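Side-chain contacts in minor fimbrium subunit Mfa5 (PDB 6TO1), which serves as an accessory tip subunit of the minor fimbriae, which mediate biofilm formation and adhesion to host cells and other oral bacteria: residues A[337-340]-A[341-344]; A[371-374]-A[375-378]. All coordinates share one frame; numbering follows the deposited sequence.

Contact 1 of 2, residues A[337-340]-A[341-344]; sequences YYFP and CNAA
F339 holds the N-cap position of helix 340-353, and its ring packs against C341 and N342. With the ring CG anti to the backbone N (chi1 -179°), beside the carbonyl carbon, the ring lies against the first turn. The N342 backbone N sits over the centre of one ring face, 4.0 Å above the plane. The N342 amide lies alongside the CD2-CE2 side of the ring, with its CG 3.4 Å from F339 CD2. Its amide plane is turned 44° from the ring plane. The end of this amide is held from outside, ND2 by the carbonyl of G298 and OD1 by R300. C341 meets another part of the ring obliquely, with its CB 3.5 Å from F339 CE1. C341 SG makes a sulfur-aromatic contact at 5.2 Å from the F339 ring centroid, well off the ring normal.

Strand 336-338 of a small mixed sheet passes here into helix 340-353, which leads to strand 357-362 of the six-stranded sheet of the von Willebrand factor A fold. Two backbone hydrogen bonds start the helix. A343 N donates to F339 O at 3.0 Å, and A344 N donates to P340 O at 2.9 Å. Helix 262-272 meets the F339 ring through P262 and V266, and L370 of helix 369-378 also touches it.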
ATOM      1  N   TYR A 337     -40.609  15.377  32.332  1.00 17.99           N
ATOM      2  CA  TYR A 337     -40.987  14.393  31.324  1.00 18.49           C
ATOM      3  C   TYR A 337     -39.739  13.726  30.785  1.00 15.84           C
ATOM      4  O   TYR A 337     -38.791  14.425  30.406  1.00 17.96           O
ATOM      5  CB  TYR A 337     -41.739  15.032  30.146  1.00 20.12           C
ATOM      6  CG  TYR A 337     -42.960  15.778  30.586  1.00 20.85           C
ATOM      7  CD1 TYR A 337     -44.202  15.162  30.591  1.00 19.25           C
ATOM      8  CD2 TYR A 337     -42.856  17.065  31.062  1.00 18.81           C
ATOM      9  CE1 TYR A 337     -45.320  15.820  31.038  1.00 20.87           C
ATOM     10  CE2 TYR A 337     -43.968  17.735  31.515  1.00 19.44           C
ATOM     11  CZ  TYR A 337     -45.190  17.103  31.498  1.00 16.85           C
ATOM     12  OH  TYR A 337     -46.293  17.807  31.968  1.00 20.41           O
ATOM     13  N   TYR A 338     -39.734  12.391  30.747  1.00 16.71           N
ATOM     14  CA  TYR A 338     -38.706  11.690  29.988  1.00 14.87           C
ATOM     15  C   TYR A 338     -38.900  12.006  28.506  1.00 14.45           C
ATOM     16  O   TYR A 338     -40.027  12.159  28.022  1.00 16.57           O
ATOM     17  CB  TYR A 338     -38.762  10.184  30.257  1.00 16.34           C
ATOM     18  CG  TYR A 338     -38.526   9.842  31.728  1.00 15.54           C
ATOM     19  CD1 TYR A 338     -37.240   9.744  32.253  1.00 17.76           C
ATOM     20  CD2 TYR A 338     -39.604   9.640  32.591  1.00 21.79           C
ATOM     21  CE1 TYR A 338     -37.035   9.467  33.597  1.00 17.26           C
ATOM     22  CE2 TYR A 338     -39.408   9.321  33.923  1.00 16.21           C
ATOM     23  CZ  TYR A 338     -38.133   9.271  34.426  1.00 18.80           C
ATOM     24  OH  TYR A 338     -37.932   8.973  35.756  1.00 22.54           O
ATOM     25  N   PHE A 339     -37.788  12.131  27.792  1.00 14.21           N
ATOM     26  CA  PHE A 339     -37.736  12.615  26.417  1.00 14.98           C
ATOM     27  C   PHE A 339     -36.934  11.599  25.616  1.00 14.79           C
ATOM     28  O   PHE A 339     -35.704  11.715  25.497  1.00 16.31           O
ATOM     29  CB  PHE A 339     -37.119  14.013  26.406  1.00 15.92           C
ATOM     30  CG  PHE A 339     -37.025  14.659  25.046  1.00 17.43           C
ATOM     31  CD1 PHE A 339     -37.835  14.272  23.991  1.00 15.75           C
ATOM     32  CD2 PHE A 339     -36.118  15.674  24.853  1.00 16.00           C
ATOM     33  CE1 PHE A 339     -37.724  14.876  22.759  1.00 16.32           C
ATOM     34  CE2 PHE A 339     -35.993  16.296  23.635  1.00 15.18           C
ATOM     35  CZ  PHE A 339     -36.797  15.895  22.575  1.00 15.54           C
ATOM     36  N   PRO A 340     -37.588  10.560  25.087  1.00 16.95           N
ATOM     37  CA  PRO A 340     -36.820   9.494  24.413  1.00 18.56           C
ATOM     38  C   PRO A 340     -35.915   9.945  23.290  1.00 15.36           C
ATOM     39  O   PRO A 340     -34.856   9.325  23.099  1.00 17.91           O
ATOM     40  CB  PRO A 340     -37.924   8.534  23.927  1.00 12.19           C
ATOM     41  CG  PRO A 340     -38.906   8.582  25.047  1.00 17.29           C
ATOM     42  CD  PRO A 340     -38.947  10.077  25.448  1.00 16.71           C
ATOM     43  N   CYS A 341     -36.251  11.006  22.544  1.00 15.35           N
ATOM     44  CA  CYS A 341     -35.334  11.462  21.519  1.00 13.99           C
ATOM     45  C   CYS A 341     -33.992  11.870  22.131  1.00 16.30           C
ATOM     46  O   CYS A 341     -32.930  11.576  21.575  1.00 15.59           O
ATOM     47  CB  CYS A 341     -35.910  12.640  20.738  1.00 18.05           C
ATOM     48  SG  CYS A 341     -37.215  12.314  19.554  1.00 18.36           S
ATOM     49  N   ASN A 342     -34.028  12.566  23.271  1.00 17.13           N
ATOM     50  CA  ASN A 342     -32.801  12.942  23.964  1.00 18.74           C
ATOM     51  C   ASN A 342     -32.103  11.721  24.558  1.00 15.72           C
ATOM     52  O   ASN A 342     -30.885  11.653  24.555  1.00 14.96           O
ATOM     53  CB  ASN A 342     -33.110  13.960  25.076  1.00 17.94           C
ATOM     54  CG  ASN A 342     -32.714  15.393  24.693  1.00 17.69           C
ATOM     55  OD1 ASN A 342     -32.373  15.674  23.540  1.00 15.07           O
ATOM     56  ND2 ASN A 342     -32.767  16.278  25.657  1.00 16.90           N
ATOM     57  N   ALA A 343     -32.852  10.737  25.069  1.00 15.39           N
ATOM     58  CA  ALA A 343     -32.196   9.527  25.561  1.00 17.42           C
ATOM     59  C   ALA A 343     -31.435   8.805  24.445  1.00 13.57           C
ATOM     60  O   ALA A 343     -30.366   8.230  24.682  1.00 16.90           O
ATOM     61  CB  ALA A 343     -33.211   8.582  26.191  1.00 18.27           C
ATOM     62  N   ALA A 344     -31.981   8.810  23.236  1.00 14.39           N
ATOM     63  CA  ALA A 344     -31.294   8.184  22.109  1.00 17.52           C
ATOM     64  C   ALA A 344     -30.050   8.959  21.706  1.00 15.87           C
ATOM     65  O   ALA A 344     -29.029   8.356  21.360  1.00 15.59           O
ATOM     66  CB  ALA A 344     -32.251   8.056  20.934  1.00 17.65           C
TER

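Contact 2 of 2, residues A[371-374]-A[375-378]; sequences ANNS and LKLT. With PO4 (phosphate ion), chain D.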
ATOM      1  N   ALA A 371     -37.965  15.421  14.741  1.00 19.13           N
ATOM      2  CA  ALA A 371     -37.434  14.132  14.309  1.00 19.36           C
ATOM      3  C   ALA A 371     -36.113  14.295  13.588  1.00 17.16           C
ATOM      4  O   ALA A 371     -35.143  13.593  13.891  1.00 17.74           O
ATOM      5  CB  ALA A 371     -38.436  13.433  13.393  1.00 18.65           C
ATOM      6  N   ASN A 372     -36.070  15.177  12.580  1.00 18.69           N
ATOM      7  CA  ASN A 372     -34.845  15.318  11.811  1.00 20.06           C
ATOM      8  C   ASN A 372     -33.712  15.869  12.671  1.00 20.01           C
ATOM      9  O   ASN A 372     -32.559  15.423  12.558  1.00 18.50           O
ATOM     10  CB  ASN A 372     -35.093  16.217  10.601  1.00 21.08           C
ATOM     11  CG  ASN A 372     -35.960  15.550   9.550  1.00 22.37           C
ATOM     12  OD1 ASN A 372     -36.355  14.406   9.700  1.00 23.18           O
ATOM     13  ND2 ASN A 372     -36.263  16.283   8.481  1.00 27.11           N
ATOM     14  N   ASN A 373     -34.015  16.865  13.511  1.00 18.04           N
ATOM     15  CA  ASN A 373     -32.982  17.472  14.337  1.00 18.27           C
ATOM     16  C   ASN A 373     -32.503  16.517  15.414  1.00 17.09           C
ATOM     17  O   ASN A 373     -31.315  16.523  15.757  1.00 17.06           O
ATOM     18  CB  ASN A 373     -33.503  18.778  14.935  1.00 19.27           C
ATOM     19  CG  ASN A 373     -33.676  19.853  13.875  1.00 19.90           C
ATOM     20  OD1 ASN A 373     -33.403  19.610  12.698  1.00 23.89           O
ATOM     21  ND2 ASN A 373     -34.117  21.032  14.281  1.00 19.24           N
ATOM     22  N   SER A 374     -33.401  15.682  15.961  1.00 16.67           N
ATOM     23  CA  SER A 374     -32.952  14.626  16.867  1.00 16.14           C
ATOM     24  C   SER A 374     -31.982  13.684  16.164  1.00 18.88           C
ATOM     25  O   SER A 374     -30.930  13.339  16.713  1.00 18.26           O
ATOM     26  CB  SER A 374     -34.147  13.857  17.422  1.00 15.57           C
ATOM     27  OG  SER A 374     -34.844  14.647  18.344  1.00 18.13           O
ATOM     28  N   LEU A 375     -32.311  13.264  14.937  1.00 18.03           N
ATOM     29  CA  LEU A 375     -31.404  12.394  14.191  1.00 14.54           C
ATOM     30  C   LEU A 375     -30.105  13.103  13.812  1.00 15.66           C
ATOM     31  O   LEU A 375     -29.055  12.469  13.764  1.00 16.25           O
ATOM     32  CB  LEU A 375     -32.112  11.840  12.947  1.00 17.48           C
ATOM     33  CG  LEU A 375     -33.245  10.835  13.271  1.00 16.95           C
ATOM     34  CD1 LEU A 375     -33.981  10.520  11.973  1.00 21.83           C
ATOM     35  CD2 LEU A 375     -32.706   9.573  13.880  1.00 23.39           C
ATOM     36  N   LYS A 376     -30.143  14.408  13.563  1.00 16.15           N
ATOM     37  CA  LYS A 376     -28.898  15.112  13.288  1.00 17.02           C
ATOM     38  C   LYS A 376     -27.959  15.064  14.488  1.00 18.73           C
ATOM     39  O   LYS A 376     -26.751  14.879  14.330  1.00 18.45           O
ATOM     40  CB  LYS A 376     -29.171  16.566  12.900  1.00 20.16           C
ATOM     41  CG  LYS A 376     -29.705  16.748  11.529  1.00 23.10           C
ATOM     42  CD  LYS A 376     -29.975  18.261  11.236  1.00 23.72           C
ATOM     43  CE  LYS A 376     -30.776  18.425   9.977  1.00 30.13           C
ATOM     44  NZ  LYS A 376     -30.886  19.876   9.665  1.00 42.66           N
ATOM     45  N   LEU A 377     -28.499  15.226  15.703  1.00 17.53           N
ATOM     46  CA  LEU A 377     -27.657  15.226  16.894  1.00 17.69           C
ATOM     47  C   LEU A 377     -27.203  13.819  17.270  1.00 18.61           C
ATOM     48  O   LEU A 377     -26.206  13.663  17.978  1.00 19.11           O
ATOM     49  CB  LEU A 377     -28.415  15.873  18.057  1.00 15.71           C
ATOM     50  CG  LEU A 377     -28.617  17.384  17.961  1.00 22.28           C
ATOM     51  CD1 LEU A 377     -29.232  17.922  19.275  1.00 22.67           C
ATOM     52  CD2 LEU A 377     -27.354  18.127  17.663  1.00 27.67           C
ATOM     53  N   THR A 378     -27.978  12.794  16.878  1.00 14.73           N
ATOM     54  CA  THR A 378     -27.632  11.409  17.111  1.00 14.09           C
ATOM     55  C   THR A 378     -26.448  10.998  16.239  1.00 14.61           C
ATOM     56  O   THR A 378     -25.563  10.257  16.689  1.00 17.71           O
ATOM     57  CB  THR A 378     -28.848  10.516  16.804  1.00 18.13           C
ATOM     58  OG1 THR A 378     -29.980  10.910  17.583  1.00 20.87           O
ATOM     59  CG2 THR A 378     -28.546   9.079  17.094  1.00 16.04           C
TER
HETATM   60  P   PO4 D1103     -34.771  20.049   9.253  1.00 43.10           P
HETATM   61  O1  PO4 D1103     -34.196  19.001   8.326  1.00 47.07           O
HETATM   62  O2  PO4 D1103     -33.732  20.491  10.261  1.00 65.81           O
HETATM   63  O3  PO4 D1103     -35.169  21.287   8.483  1.00 57.98           O
HETATM   64  O4  PO4 D1103     -35.971  19.500   9.985  1.00 44.53           O
HETATM   65  O   HOH W   1     -30.851  21.848  12.304  1.00 37.87           O
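K376 NZ donates a hydrogen bond to O2 of a bound phosphate ion at 3.0 Å and forms a salt bridge with E382. The lysine chain is extended beyond CG, which carries the ammonium group back along the helix to the phosphate. N373 OD1 lies 2.6 Å from the same phosphate O2. A water joins the two side chains, accepting from K376 NZ at 3.3 Å and giving only a weak bond to N373 OD1. The other end of the N373 amide is fixed by N260, whose carbonyl accepts from ND2. N372 adds a weak bond from its ND2 to phosphate O1 at 3.4 Å.

T378 grips the preceding turn. Its OG1 donates to S374 O at 2.7 Å, from above the carbonyl plane. T378 N also donates to S374 O, at 3.0 Å, so one carbonyl takes two bonds from one residue. The hydroxyl reaches back because OG1 is anti to its own carbonyl carbon (chi1 -57°). L375, K376 and L377 continue the regular helical bonding to A371, N372 and N373. S374 OG is bonded to the carbonyl of L370, one turn earlier.

Helix 369-378 links parallel strands 357-362 and 385-387 in a beta-alpha-beta unit. L375, N372 and K376 pack on F385 of the second strand. L375 CG also rests 3.4 Å from A371 O. On other sides, S374 and L377 touch P262, and T378 touches I345 and A348.

The phosphate probably came from the crystallisation liquor. K376 and the weak bond from N372 hold it, and N373 OD1 comes close. That approach suggests that the phosphate carries a proton at O2, while E382 would partly offset the charge of K376.

Both contacts lie in the von Willebrand factor A region, with their centres 12 Å apart. Contact 1 comes first along the chain, at the start of helix 340-353. That helix leads to strand 357-362, and helix 369-378 with contact 2 follows before strand 385-387. The two strands are neighbours in the six-stranded mixed sheet. The contacts meet directly where C341 CB packs 3.3 Å from S374 OG, so the two helices touch there. P262 of helix 262-272 touches residues of both. The bound magnesium ion is about 10 Å from the C341 side chain and about 9 Å from that of A371. Two touching helices thus each bring a side chain within about 10 Å of this metal.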